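PDB 2FZ2: coat protein from Turnip yellow mosaic virus, which self-assembles, as 180 copies, into the T=3 icosahedral capsid that encloses the single-stranded RNA genome of the virus. Local coordinates for residues P85-T90 with A163-T168; T44-A49 with I157-T162; V91-V96 with Q114-G119; W75-P80 with T172-L177. All coordinates share one frame; numbering follows the deposited sequence.

Interaction 1 of 4, residues P85-T90 with A163-T168; sequences PAFPTT and APPAST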
loop_
_atom_site.group_PDB
_atom_site.type_symbol
_atom_site.label_atom_id
_atom_site.label_comp_id
_atom_site.label_asym_id
_atom_site.label_seq_id
_atom_site.Cartn_x
_atom_site.Cartn_y
_atom_site.Cartn_z
ATOM N N PRO D 85 -103.777 -91.496 5.294
ATOM C CA PRO D 85 -103.174 -92.342 6.322
ATOM C C PRO D 85 -103.718 -93.759 6.311
ATOM O O PRO D 85 -102.972 -94.741 6.315
ATOM C CB PRO D 85 -103.490 -91.607 7.617
ATOM C CG PRO D 85 -104.101 -90.287 7.194
ATOM C CD PRO D 85 -104.683 -90.496 5.867
ATOM N N ALA D 86 -105.033 -93.862 6.286
ATOM C CA ALA D 86 -105.676 -95.160 6.279
ATOM C C ALA D 86 -105.444 -95.933 4.977
ATOM O O ALA D 86 -105.556 -97.161 4.946
ATOM C CB ALA D 86 -107.155 -94.963 6.507
ATOM N N PHE D 87 -105.110 -95.205 3.914
ATOM C CA PHE D 87 -104.908 -95.794 2.592
ATOM C C PHE D 87 -103.674 -95.309 1.827
ATOM O O PHE D 87 -103.792 -94.473 0.931
ATOM C CB PHE D 87 -106.124 -95.503 1.724
ATOM C CG PHE D 87 -107.368 -96.193 2.171
ATOM C CD1 PHE D 87 -108.360 -95.494 2.836
ATOM C CD2 PHE D 87 -107.568 -97.539 1.891
ATOM C CE1 PHE D 87 -109.542 -96.121 3.216
ATOM C CE2 PHE D 87 -108.748 -98.182 2.268
ATOM C CZ PHE D 87 -109.740 -97.468 2.932
ATOM N N PRO D 88 -102.481 -95.831 2.160
ATOM C CA PRO D 88 -101.227 -95.448 1.494
ATOM C C PRO D 88 -101.334 -95.584 -0.005
ATOM O O PRO D 88 -101.775 -96.609 -0.506
ATOM C CB PRO D 88 -100.200 -96.418 2.063
ATOM C CG PRO D 88 -100.750 -96.794 3.389
ATOM C CD PRO D 88 -102.250 -96.811 3.235
ATOM N N THR D 89 -100.910 -94.555 -0.723
ATOM C CA THR D 89 -100.994 -94.579 -2.178
ATOM C C THR D 89 -99.661 -94.356 -2.889
ATOM O O THR D 89 -98.788 -93.646 -2.394
ATOM C CB THR D 89 -101.986 -93.522 -2.656
ATOM O OG1 THR D 89 -103.206 -93.649 -1.915
ATOM C CG2 THR D 89 -102.261 -93.699 -4.118
ATOM N N THR D 90 -99.499 -94.964 -4.056
ATOM C CA THR D 90 -98.259 -94.806 -4.800
ATOM C C THR D 90 -98.463 -93.779 -5.881
ATOM O O THR D 90 -99.373 -93.889 -6.701
ATOM C CB THR D 90 -97.810 -96.107 -5.477
ATOM O OG1 THR D 90 -97.342 -97.034 -4.492
ATOM C CG2 THR D 90 -96.696 -95.825 -6.450
ATOM N N ALA D 163 -109.611 -100.357 -2.088
ATOM C CA ALA D 163 -109.566 -98.905 -2.195
ATOM C C ALA D 163 -110.312 -98.050 -1.183
ATOM O O ALA D 163 -111.244 -98.500 -0.525
ATOM C CB ALA D 163 -109.996 -98.500 -3.601
ATOM N N PRO D 164 -109.892 -96.782 -1.058
ATOM C CA PRO D 164 -110.478 -95.794 -0.152
ATOM C C PRO D 164 -111.811 -95.314 -0.716
ATOM O O PRO D 164 -112.073 -95.446 -1.912
ATOM C CB PRO D 164 -109.437 -94.685 -0.149
ATOM C CG PRO D 164 -108.937 -94.725 -1.561
ATOM C CD PRO D 164 -108.722 -96.207 -1.750
ATOM N N PRO D 165 -112.663 -94.733 0.136
ATOM C CA PRO D 165 -113.972 -94.227 -0.260
ATOM C C PRO D 165 -113.847 -92.926 -1.004
ATOM O O PRO D 165 -114.813 -92.454 -1.597
ATOM C CB PRO D 165 -114.713 -94.044 1.063
ATOM C CG PRO D 165 -113.732 -94.499 2.160
ATOM C CD PRO D 165 -112.377 -94.444 1.547
ATOM N N ALA D 166 -112.658 -92.340 -0.970
ATOM C CA ALA D 166 -112.448 -91.077 -1.657
ATOM C C ALA D 166 -110.982 -90.786 -1.880
ATOM O O ALA D 166 -110.113 -91.353 -1.217
ATOM C CB ALA D 166 -113.093 -89.934 -0.872
ATOM N N SER D 167 -110.731 -89.884 -2.825
ATOM C CA SER D 167 -109.390 -89.455 -3.209
ATOM C C SER D 167 -108.490 -89.285 -1.969
ATOM O O SER D 167 -108.871 -88.608 -1.010
ATOM C CB SER D 167 -109.525 -88.157 -4.014
ATOM O OG SER D 167 -110.910 -87.910 -4.319
ATOM N N THR D 168 -107.322 -89.939 -1.982
ATOM C CA THR D 168 -106.383 -89.880 -0.862
ATOM C C THR D 168 -105.493 -88.687 -0.993
ATOM O O THR D 168 -104.788 -88.318 -0.058
ATOM C CB THR D 168 -105.416 -91.051 -0.806
ATOM O OG1 THR D 168 -104.682 -91.096 -2.032
ATOM C CG2 THR D 168 -106.144 -92.355 -0.530
#

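Interaction 2 of 4, residues T44-A49 with I157-T162; sequences TKDAEA and ITAQPT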
loop_
_atom_site.group_PDB
_atom_site.type_symbol
_atom_site.label_atom_id
_atom_site.label_comp_id
_atom_site.label_asym_id
_atom_site.label_seq_id
_atom_site.Cartn_x
_atom_site.Cartn_y
_atom_site.Cartn_z
ATOM N N THR D 44 -108.371 -93.323 -5.495
ATOM C CA THR D 44 -109.499 -94.226 -5.548
ATOM C C THR D 44 -109.338 -95.412 -6.478
ATOM O O THR D 44 -109.866 -96.492 -6.215
ATOM C CB THR D 44 -110.740 -93.449 -5.933
ATOM O OG1 THR D 44 -110.377 -92.084 -6.206
ATOM C CG2 THR D 44 -111.742 -93.492 -4.799
ATOM N N LYS D 45 -108.614 -95.209 -7.571
ATOM C CA LYS D 45 -108.374 -96.266 -8.550
ATOM C C LYS D 45 -107.043 -95.953 -9.193
ATOM O O LYS D 45 -106.583 -94.806 -9.136
ATOM C CB LYS D 45 -109.480 -96.279 -9.621
ATOM C CG LYS D 45 -109.649 -94.964 -10.427
ATOM C CD LYS D 45 -111.123 -94.656 -10.778
ATOM C CE LYS D 45 -111.585 -93.283 -10.234
ATOM N NZ LYS D 45 -112.776 -93.368 -9.308
ATOM N N ASP D 46 -106.396 -96.958 -9.774
ATOM C CA ASP D 46 -105.135 -96.667 -10.434
ATOM C C ASP D 46 -105.577 -95.803 -11.595
ATOM O O ASP D 46 -106.642 -96.027 -12.189
ATOM C CB ASP D 46 -104.446 -97.919 -10.993
ATOM C CG ASP D 46 -104.387 -99.053 -10.004
ATOM O OD1 ASP D 46 -105.440 -99.375 -9.408
ATOM O OD2 ASP D 46 -103.290 -99.630 -9.834
ATOM N N ALA D 47 -104.779 -94.800 -11.907
ATOM C CA ALA D 47 -105.097 -93.931 -13.011
ATOM C C ALA D 47 -103.819 -93.222 -13.322
ATOM O O ALA D 47 -102.860 -93.298 -12.554
ATOM C CB ALA D 47 -106.161 -92.949 -12.617
ATOM N N GLU D 48 -103.788 -92.548 -14.459
ATOM C CA GLU D 48 -102.592 -91.828 -14.831
ATOM C C GLU D 48 -102.995 -90.590 -15.590
ATOM O O GLU D 48 -104.150 -90.457 -16.007
ATOM C CB GLU D 48 -101.680 -92.710 -15.684
ATOM C CG GLU D 48 -102.399 -93.582 -16.700
ATOM C CD GLU D 48 -101.624 -93.696 -18.005
ATOM O OE1 GLU D 48 -100.904 -94.710 -18.187
ATOM O OE2 GLU D 48 -101.736 -92.768 -18.846
ATOM N N ALA D 49 -102.048 -89.678 -15.753
ATOM C CA ALA D 49 -102.323 -88.451 -16.468
ATOM C C ALA D 49 -101.061 -87.824 -17.007
ATOM O O ALA D 49 -100.027 -87.783 -16.336
ATOM C CB ALA D 49 -103.025 -87.484 -15.564
ATOM N N ILE D 157 -100.741 -93.177 -10.794
ATOM C CA ILE D 157 -101.343 -93.524 -9.515
ATOM C C ILE D 157 -101.562 -95.017 -9.415
ATOM O O ILE D 157 -102.057 -95.649 -10.351
ATOM C CB ILE D 157 -102.704 -92.843 -9.316
ATOM C CG1 ILE D 157 -102.559 -91.333 -9.443
ATOM C CG2 ILE D 157 -103.253 -93.167 -7.947
ATOM C CD1 ILE D 157 -101.503 -90.769 -8.574
ATOM N N THR D 158 -101.183 -95.580 -8.274
ATOM C CA THR D 158 -101.356 -97.002 -8.029
ATOM C C THR D 158 -102.084 -97.050 -6.694
ATOM O O THR D 158 -101.479 -96.826 -5.646
ATOM C CB THR D 158 -99.985 -97.720 -7.948
ATOM O OG1 THR D 158 -99.077 -97.152 -8.910
ATOM C CG2 THR D 158 -100.146 -99.196 -8.240
ATOM N N ALA D 159 -103.388 -97.322 -6.736
ATOM C CA ALA D 159 -104.216 -97.334 -5.525
ATOM C C ALA D 159 -104.292 -98.649 -4.778
ATOM O O ALA D 159 -103.911 -99.699 -5.304
ATOM C CB ALA D 159 -105.619 -96.875 -5.862
ATOM N N GLN D 160 -104.798 -98.585 -3.546
ATOM C CA GLN D 160 -104.938 -99.783 -2.728
ATOM C C GLN D 160 -105.910 -100.767 -3.365
ATOM O O GLN D 160 -106.908 -100.374 -3.961
ATOM C CB GLN D 160 -105.445 -99.427 -1.336
ATOM C CG GLN D 160 -104.833 -100.263 -0.236
ATOM C CD GLN D 160 -103.452 -99.769 0.110
ATOM O OE1 GLN D 160 -102.498 -100.539 0.174
ATOM N NE2 GLN D 160 -103.332 -98.469 0.327
ATOM N N PRO D 161 -105.596 -102.060 -3.258
ATOM C CA PRO D 161 -106.464 -103.087 -3.825
ATOM C C PRO D 161 -107.845 -102.809 -3.250
ATOM O O PRO D 161 -108.805 -102.556 -3.975
ATOM C CB PRO D 161 -105.843 -104.379 -3.300
ATOM C CG PRO D 161 -105.183 -103.948 -2.005
ATOM C CD PRO D 161 -104.550 -102.658 -2.415
ATOM N N THR D 162 -107.921 -102.844 -1.930
ATOM C CA THR D 162 -109.143 -102.546 -1.214
ATOM C C THR D 162 -109.058 -101.032 -1.089
ATOM O O THR D 162 -108.495 -100.492 -0.134
ATOM C CB THR D 162 -109.105 -103.216 0.141
ATOM O OG1 THR D 162 -107.770 -103.125 0.663
ATOM C CG2 THR D 162 -109.494 -104.680 0.010
#

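Interaction 3 of 4, residues V91-V96 with Q114-G119; sequences VGVCWV and QIFCIG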
loop_
_atom_site.group_PDB
_atom_site.type_symbol
_atom_site.label_atom_id
_atom_site.label_comp_id
_atom_site.label_asym_id
_atom_site.label_seq_id
_atom_site.Cartn_x
_atom_site.Cartn_y
_atom_site.Cartn_z
ATOM N N VAL D 91 -97.598 -92.781 -5.887
ATOM C CA VAL D 91 -97.684 -91.728 -6.871
ATOM C C VAL D 91 -96.376 -91.556 -7.602
ATOM O O VAL D 91 -95.299 -91.501 -6.987
ATOM C CB VAL D 91 -98.027 -90.417 -6.221
ATOM C CG1 VAL D 91 -98.426 -89.415 -7.266
ATOM C CG2 VAL D 91 -99.127 -90.633 -5.225
ATOM N N GLY D 92 -96.484 -91.467 -8.923
ATOM C CA GLY D 92 -95.312 -91.307 -9.757
ATOM C C GLY D 92 -95.348 -89.951 -10.398
ATOM O O GLY D 92 -96.420 -89.462 -10.769
ATOM N N VAL D 93 -94.172 -89.354 -10.545
ATOM C CA VAL D 93 -94.088 -88.028 -11.116
ATOM C C VAL D 93 -92.880 -87.788 -11.979
ATOM O O VAL D 93 -91.764 -88.197 -11.650
ATOM C CB VAL D 93 -94.057 -86.975 -10.017
ATOM C CG1 VAL D 93 -93.869 -85.595 -10.610
ATOM C CG2 VAL D 93 -95.308 -87.051 -9.222
ATOM N N CYS D 94 -93.109 -87.084 -13.077
ATOM C CA CYS D 94 -92.024 -86.766 -13.961
ATOM C C CYS D 94 -92.266 -85.604 -14.895
ATOM O O CYS D 94 -93.279 -85.531 -15.596
ATOM C CB CYS D 94 -91.635 -87.985 -14.769
ATOM S SG CYS D 94 -89.938 -87.841 -15.306
ATOM N N TRP D 95 -91.314 -84.684 -14.883
ATOM C CA TRP D 95 -91.379 -83.517 -15.733
ATOM C C TRP D 95 -90.646 -83.924 -16.998
ATOM O O TRP D 95 -89.565 -84.508 -16.941
ATOM C CB TRP D 95 -90.681 -82.335 -15.065
ATOM C CG TRP D 95 -91.487 -81.670 -13.990
ATOM C CD1 TRP D 95 -91.170 -81.573 -12.668
ATOM C CD2 TRP D 95 -92.723 -80.983 -14.155
ATOM N NE1 TRP D 95 -92.136 -80.864 -11.996
ATOM C CE2 TRP D 95 -93.101 -80.490 -12.888
ATOM C CE3 TRP D 95 -93.549 -80.735 -15.252
ATOM C CZ2 TRP D 95 -94.269 -79.765 -12.689
ATOM C CZ3 TRP D 95 -94.707 -80.015 -15.057
ATOM C CH2 TRP D 95 -95.059 -79.536 -13.782
ATOM N N VAL D 96 -91.225 -83.599 -18.141
ATOM C CA VAL D 96 -90.630 -83.988 -19.402
ATOM C C VAL D 96 -91.081 -83.059 -20.543
ATOM O O VAL D 96 -92.187 -82.524 -20.520
ATOM C CB VAL D 96 -91.026 -85.455 -19.678
ATOM C CG1 VAL D 96 -92.212 -85.518 -20.599
ATOM C CG2 VAL D 96 -89.870 -86.204 -20.239
ATOM N N GLN D 114 -89.756 -90.202 -10.692
ATOM C CA GLN D 114 -89.814 -90.389 -9.244
ATOM C C GLN D 114 -91.046 -91.151 -8.761
ATOM O O GLN D 114 -92.079 -91.147 -9.430
ATOM C CB GLN D 114 -89.760 -89.026 -8.556
ATOM C CG GLN D 114 -88.590 -88.834 -7.601
ATOM C CD GLN D 114 -88.189 -87.378 -7.517
ATOM O OE1 GLN D 114 -88.601 -86.568 -8.361
ATOM N NE2 GLN D 114 -87.389 -87.030 -6.502
ATOM N N ILE D 115 -90.936 -91.778 -7.584
ATOM C CA ILE D 115 -92.038 -92.562 -7.016
ATOM C C ILE D 115 -92.184 -92.411 -5.508
ATOM O O ILE D 115 -91.231 -92.674 -4.750
ATOM C CB ILE D 115 -91.847 -94.065 -7.309
ATOM C CG1 ILE D 115 -92.336 -94.382 -8.699
ATOM C CG2 ILE D 115 -92.659 -94.913 -6.357
ATOM C CD1 ILE D 115 -93.762 -94.002 -8.881
ATOM N N PHE D 116 -93.383 -92.034 -5.063
ATOM C CA PHE D 116 -93.592 -91.862 -3.637
ATOM C C PHE D 116 -94.744 -92.600 -3.031
ATOM O O PHE D 116 -95.775 -92.816 -3.667
ATOM C CB PHE D 116 -93.804 -90.400 -3.278
ATOM C CG PHE D 116 -93.076 -89.455 -4.149
ATOM C CD1 PHE D 116 -93.621 -89.046 -5.347
ATOM C CD2 PHE D 116 -91.829 -88.972 -3.774
ATOM C CE1 PHE D 116 -92.931 -88.163 -6.167
ATOM C CE2 PHE D 116 -91.127 -88.089 -4.591
ATOM C CZ PHE D 116 -91.675 -87.685 -5.784
ATOM N N CYS D 117 -94.559 -92.971 -1.771
ATOM C CA CYS D 117 -95.625 -93.608 -1.041
ATOM C C CYS D 117 -96.257 -92.477 -0.260
ATOM O O CYS D 117 -95.573 -91.711 0.428
ATOM C CB CYS D 117 -95.116 -94.644 -0.071
ATOM S SG CYS D 117 -96.506 -95.388 0.771
ATOM N N ILE D 118 -97.567 -92.367 -0.368
ATOM C CA ILE D 118 -98.266 -91.305 0.313
ATOM C C ILE D 118 -99.096 -91.787 1.491
ATOM O O ILE D 118 -100.105 -92.478 1.316
ATOM C CB ILE D 118 -99.170 -90.564 -0.665
ATOM C CG1 ILE D 118 -98.366 -90.128 -1.884
ATOM C CG2 ILE D 118 -99.765 -89.355 0.003
ATOM C CD1 ILE D 118 -97.422 -89.022 -1.586
ATOM N N GLY D 119 -98.659 -91.415 2.692
ATOM C CA GLY D 119 -99.379 -91.796 3.892
ATOM C C GLY D 119 -99.125 -93.215 4.343
ATOM O O GLY D 119 -98.374 -93.942 3.709
#

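Interaction 4 of 4, residues W75-P80 with T172-L177; sequences WVTIHP and TVSGTL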
loop_
_atom_site.group_PDB
_atom_site.type_symbol
_atom_site.label_atom_id
_atom_site.label_comp_id
_atom_site.label_asym_id
_atom_site.label_seq_id
_atom_site.Cartn_x
_atom_site.Cartn_y
_atom_site.Cartn_z
ATOM N N TRP D 75 -94.221 -75.812 -10.684
ATOM C CA TRP D 75 -94.025 -77.015 -9.905
ATOM C C TRP D 75 -95.354 -77.693 -9.722
ATOM O O TRP D 75 -96.394 -77.148 -10.065
ATOM C CB TRP D 75 -93.443 -76.694 -8.533
ATOM C CG TRP D 75 -94.407 -75.978 -7.649
ATOM C CD1 TRP D 75 -95.339 -76.535 -6.819
ATOM C CD2 TRP D 75 -94.562 -74.565 -7.531
ATOM N NE1 TRP D 75 -96.068 -75.551 -6.190
ATOM C CE2 TRP D 75 -95.609 -74.333 -6.614
ATOM C CE3 TRP D 75 -93.917 -73.468 -8.115
ATOM C CZ2 TRP D 75 -96.022 -73.053 -6.270
ATOM C CZ3 TRP D 75 -94.329 -72.194 -7.772
ATOM C CH2 TRP D 75 -95.371 -71.997 -6.860
ATOM N N VAL D 76 -95.310 -78.889 -9.161
ATOM C CA VAL D 76 -96.512 -79.651 -8.918
ATOM C C VAL D 76 -96.519 -80.030 -7.452
ATOM O O VAL D 76 -95.479 -80.345 -6.867
ATOM C CB VAL D 76 -96.522 -80.923 -9.749
ATOM C CG1 VAL D 76 -95.170 -81.605 -9.629
ATOM C CG2 VAL D 76 -97.641 -81.845 -9.292
ATOM N N THR D 77 -97.700 -80.002 -6.858
ATOM C CA THR D 77 -97.837 -80.337 -5.461
ATOM C C THR D 77 -98.748 -81.527 -5.238
ATOM O O THR D 77 -99.788 -81.671 -5.887
ATOM C CB THR D 77 -98.453 -79.198 -4.666
ATOM O OG1 THR D 77 -97.985 -77.924 -5.142
ATOM C CG2 THR D 77 -98.143 -79.395 -3.214
ATOM N N ILE D 78 -98.356 -82.388 -4.315
ATOM C CA ILE D 78 -99.195 -83.520 -3.981
ATOM C C ILE D 78 -99.745 -83.160 -2.624
ATOM O O ILE D 78 -98.982 -82.952 -1.680
ATOM C CB ILE D 78 -98.407 -84.797 -3.826
ATOM C CG1 ILE D 78 -97.540 -85.012 -5.054
ATOM C CG2 ILE D 78 -99.362 -85.949 -3.581
ATOM C CD1 ILE D 78 -97.234 -86.458 -5.353
ATOM N N HIS D 79 -101.062 -83.064 -2.521
ATOM C CA HIS D 79 -101.662 -82.707 -1.253
ATOM C C HIS D 79 -102.322 -83.920 -0.693
ATOM O O HIS D 79 -103.327 -84.390 -1.219
ATOM C CB HIS D 79 -102.681 -81.606 -1.444
ATOM C CG HIS D 79 -102.123 -80.390 -2.103
ATOM N ND1 HIS D 79 -101.982 -80.288 -3.471
ATOM C CD2 HIS D 79 -101.680 -79.219 -1.587
ATOM C CE1 HIS D 79 -101.478 -79.106 -3.770
ATOM N NE2 HIS D 79 -101.284 -78.438 -2.646
ATOM N N PRO D 80 -101.760 -84.459 0.386
ATOM C CA PRO D 80 -102.371 -85.650 0.966
ATOM C C PRO D 80 -103.677 -85.225 1.607
ATOM O O PRO D 80 -103.774 -84.119 2.128
ATOM C CB PRO D 80 -101.327 -86.140 1.969
ATOM C CG PRO D 80 -100.059 -85.345 1.645
ATOM C CD PRO D 80 -100.571 -84.035 1.134
ATOM N N THR D 172 -102.086 -80.706 -7.670
ATOM C CA THR D 172 -102.256 -79.451 -8.343
ATOM C C THR D 172 -100.900 -79.058 -8.820
ATOM O O THR D 172 -99.871 -79.448 -8.267
ATOM C CB THR D 172 -102.744 -78.335 -7.410
ATOM O OG1 THR D 172 -101.617 -77.672 -6.813
ATOM C CG2 THR D 172 -103.608 -78.909 -6.337
ATOM N N VAL D 173 -100.910 -78.275 -9.869
ATOM C CA VAL D 173 -99.690 -77.790 -10.399
ATOM C C VAL D 173 -99.873 -76.292 -10.280
ATOM O O VAL D 173 -100.978 -75.781 -10.440
ATOM C CB VAL D 173 -99.552 -78.232 -11.828
ATOM C CG1 VAL D 173 -100.162 -77.215 -12.738
ATOM C CG2 VAL D 173 -98.095 -78.458 -12.139
ATOM N N SER D 174 -98.805 -75.587 -9.966
ATOM C CA SER D 174 -98.901 -74.155 -9.824
ATOM C C SER D 174 -97.609 -73.538 -10.304
ATOM O O SER D 174 -96.598 -74.222 -10.500
ATOM C CB SER D 174 -99.156 -73.800 -8.362
ATOM O OG SER D 174 -99.383 -74.987 -7.615
ATOM N N GLY D 175 -97.655 -72.233 -10.503
ATOM C CA GLY D 175 -96.495 -71.508 -10.970
ATOM C C GLY D 175 -96.935 -70.112 -11.355
ATOM O O GLY D 175 -98.049 -69.680 -11.037
ATOM N N THR D 176 -96.069 -69.393 -12.046
ATOM C CA THR D 176 -96.396 -68.044 -12.460
ATOM C C THR D 176 -95.745 -67.789 -13.818
ATOM O O THR D 176 -94.664 -68.316 -14.108
ATOM C CB THR D 176 -95.920 -67.011 -11.388
ATOM O OG1 THR D 176 -95.086 -66.021 -11.998
ATOM C CG2 THR D 176 -95.143 -67.708 -10.264
ATOM N N LEU D 177 -96.405 -67.010 -14.667
ATOM C CA LEU D 177 -95.848 -66.734 -15.987
ATOM C C LEU D 177 -95.805 -65.244 -16.319
ATOM O O LEU D 177 -96.548 -64.447 -15.746
ATOM C CB LEU D 177 -96.638 -67.506 -17.059
ATOM C CG LEU D 177 -98.104 -67.739 -16.731
ATOM C CD1 LEU D 177 -98.758 -66.418 -16.831
ATOM C CD2 LEU D 177 -98.770 -68.708 -17.661
#

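Interaction 1 of 4, residues P85-T90 with A163-T168
Phe87, in the loop that leads into strand 89-97, rests against Pro164 in the loop between strands 151-158 and 169-182, so that two loops at one end of the coat-protein barrel are joined. The proline lies over one face of the phenyl ring: Pro164 CA sits above its centre, and Pro164 CB stands 3.6 Å from the centroid of the Phe87 ring, 24° off the ring normal, a CH-pi contact. Chi1 (-67°) sets Phe87 CG anti to the carbonyl carbon and beside the backbone N, where it lies against Pro164. At the far end of the ring Pro165 CD meets Phe87 CE1 obliquely at 3.7 Å, while Ala163 O approaches Phe87 CE2 at 3.8 Å, also obliquely. In the jelly-roll fold of icosahedral capsid proteins these are the DE and HI loops, which project from the same end of the sandwich. The second tie between them is polar. Thr89, at the start of its strand, and Thr168 share a hydrogen bond between Thr89 OG1 and Thr168 OG1 of 3.0 Å, made by side chains that cross at a slant. The methyl Thr168 CG2 turns toward the Phe87 end of the contact, lying 3.5 Å from Phe87 O and 3.9 Å from Phe87 CB. Beyond the pair, Thr168 also makes a backbone hydrogen bond to Thr81. Pro88 packs on Pro85 of a second subunit, and Pro85 on Pro88 of a third, placing the DE loop at a junction between capsid subunits.

Interaction 2 of 4, residues T44-A49 with I157-T162
Asp46 and Thr158 face each other where the chain entering strand 47-52 comes alongside the end of strand 151-158, the C and H strands of the jelly roll. From its CB outward, the Asp46 side chain runs over the backbone of the partner. Asp46 CB lies 3.4 Å from Ile157 O. Asp46 CG, held anti to the carbonyl carbon by chi1 (-48°), is 3.8 Å from Ala159 N. At the tip, Asp46 OD2 approaches the methyl Thr158 CG2 at 3.6 Å, the two side chains slanting across one another; Asp46 OD1 is turned toward Ala159. The carboxylate therefore meets a methyl group and main chain here, and no salt bridge is formed across the contact. Next to it, Ala47 and Ile157 make an antiparallel hydrogen-bonded pair. Ile157 N donates to Ala47 O at 2.8 Å, with the donor nearly in line with the carbonyl (C=O...N angle 174°). The return bond, from Ala47 N to Ile157 O, is longer at 3.2 Å, and its donor stands above the carbonyl plane, 39° out of it. Methyl groups touch the Lys45 backbone: Ile157 CG2 is 3.9 Å from Lys45 O, and Ala159 CB is 3.7 Å from Lys45 C. The end of Ile157 turns away, toward Val91 of strand 89-97 on the other side of strand 151-158. Gln160 and Pro161, farther on, pack on Leu82 and Gln83 of a second subunit, respectively. The two hydrogen bonds between the segments are thus main-chain bonds of Ala47 and Ile157, while the Asp46 carboxylate makes none across the contact and the side chains contribute van der Waals packing.

Interaction 3 of 4, residues V91-V96 with Q114-G119
Val91, Phe116 and Val93 carry most of the interface between strands 89-97 and 114-118, the antiparallel E and F strands of the four-stranded C-H-E-F sheet of the jelly roll, F being the outermost strand on that side within the chain. Val91 and Phe116 form a hydrogen-bonded pair with both bonds almost straight: Val91 N gives to Phe116 O at 2.9 Å (angle at H 168°), and Phe116 N gives to Val91 O at 2.8 Å (173°). Two residues on, Val93 and Gln114 repeat the pattern; here the bond from Val93 N to Gln114 O is 3.0 Å long. The side chains of Val91, Val93, Gln114 and Phe116 share one face of the sheet. On it Val93 CG2, set anti to the carbonyl carbon, meets the edge of the phenyl ring at Phe116 CE1, 4.0 Å away and near the ring plane. At the other end Val91 CG2 packs against Ile118 CG1 at 3.5 Å, the side chains crossing at a slant. This face turns inward: Val91 touches Ile78 of the opposing sheet, and Val93 and Phe116 reach Val130 and Leu128, respectively. On the reverse face, Ile115 contacts His79 of a second subunit. Between the two hydrogen-bonded pairs, Gly92 opposes Ile115 as a non-hydrogen-bonded pair, and the end of Ile115 comes nearer the neighbouring strand, its CD1 lying against Gly92 CA and 3.5 Å from Val91 O.

Interaction 4 of 4, residues W75-P80 with T172-L177
With chi1 at 69°, Trp75 CG stands between its own backbone N and carbonyl carbon, the crowded position; with chi2 at 87° the indole then lies across Ser174 and Gly175 of the adjacent strand. Ser174 O lies over one face of the ring, offset toward its rim and 3.6 Å from Trp75 CD2; Trp75 CZ2 meets Ser174 CB at 3.8 Å. At the ring edge, Trp75 NE1 makes a weak hydrogen bond to Thr77 OG1 in the same strand. For His79, chi1 (-56°) sets CG beside the backbone N. The His79 and Thr172 side chains cross at about a right angle, with Thr172 CG2 3.3 Å from His79 CE1; His79 ND1 is hydrogen-bonded to Ile170 O. The backbones form an antiparallel ladder. Trp75 and Ser174 exchange two hydrogen bonds (Trp75 N to Ser174 O 2.9 Å), as do Thr77 and Thr172. Between these pairs Val76 CB and Val173 CG2 touch at 3.8 Å on the opposite face. The two strands are the central pair of the BIDG sheet of the jelly roll, flanked by strands 128-131 and 30-42; Val76 and Val173 face Trp95 of strand 89-97 in the opposing sheet.

Overall arrangement
Interactions 2 and 3 lie within one sheet of the sandwich, and interaction 4 within the other. Interactions 1 and 3 both use strand 89-97, which is the neighbour of strand 151-158 in interaction 2. Interactions 3 and 4 are buried and meet across the sandwich interior, where Trp95 and Val91 touch Val173, Val76 and Ile78. Interactions 1 and 2 are only partly buried, about 9 Å apart between centres, at one end of the barrel. Chemistry follows place: the interior pairings rest on repeated backbone ladders with apolar side chains facing inward, interaction 2 keeps a single bridged pair at a strand end, and interaction 1, without a backbone hydrogen bond across it, combines a proline-phenyl contact with one hydroxyl bond.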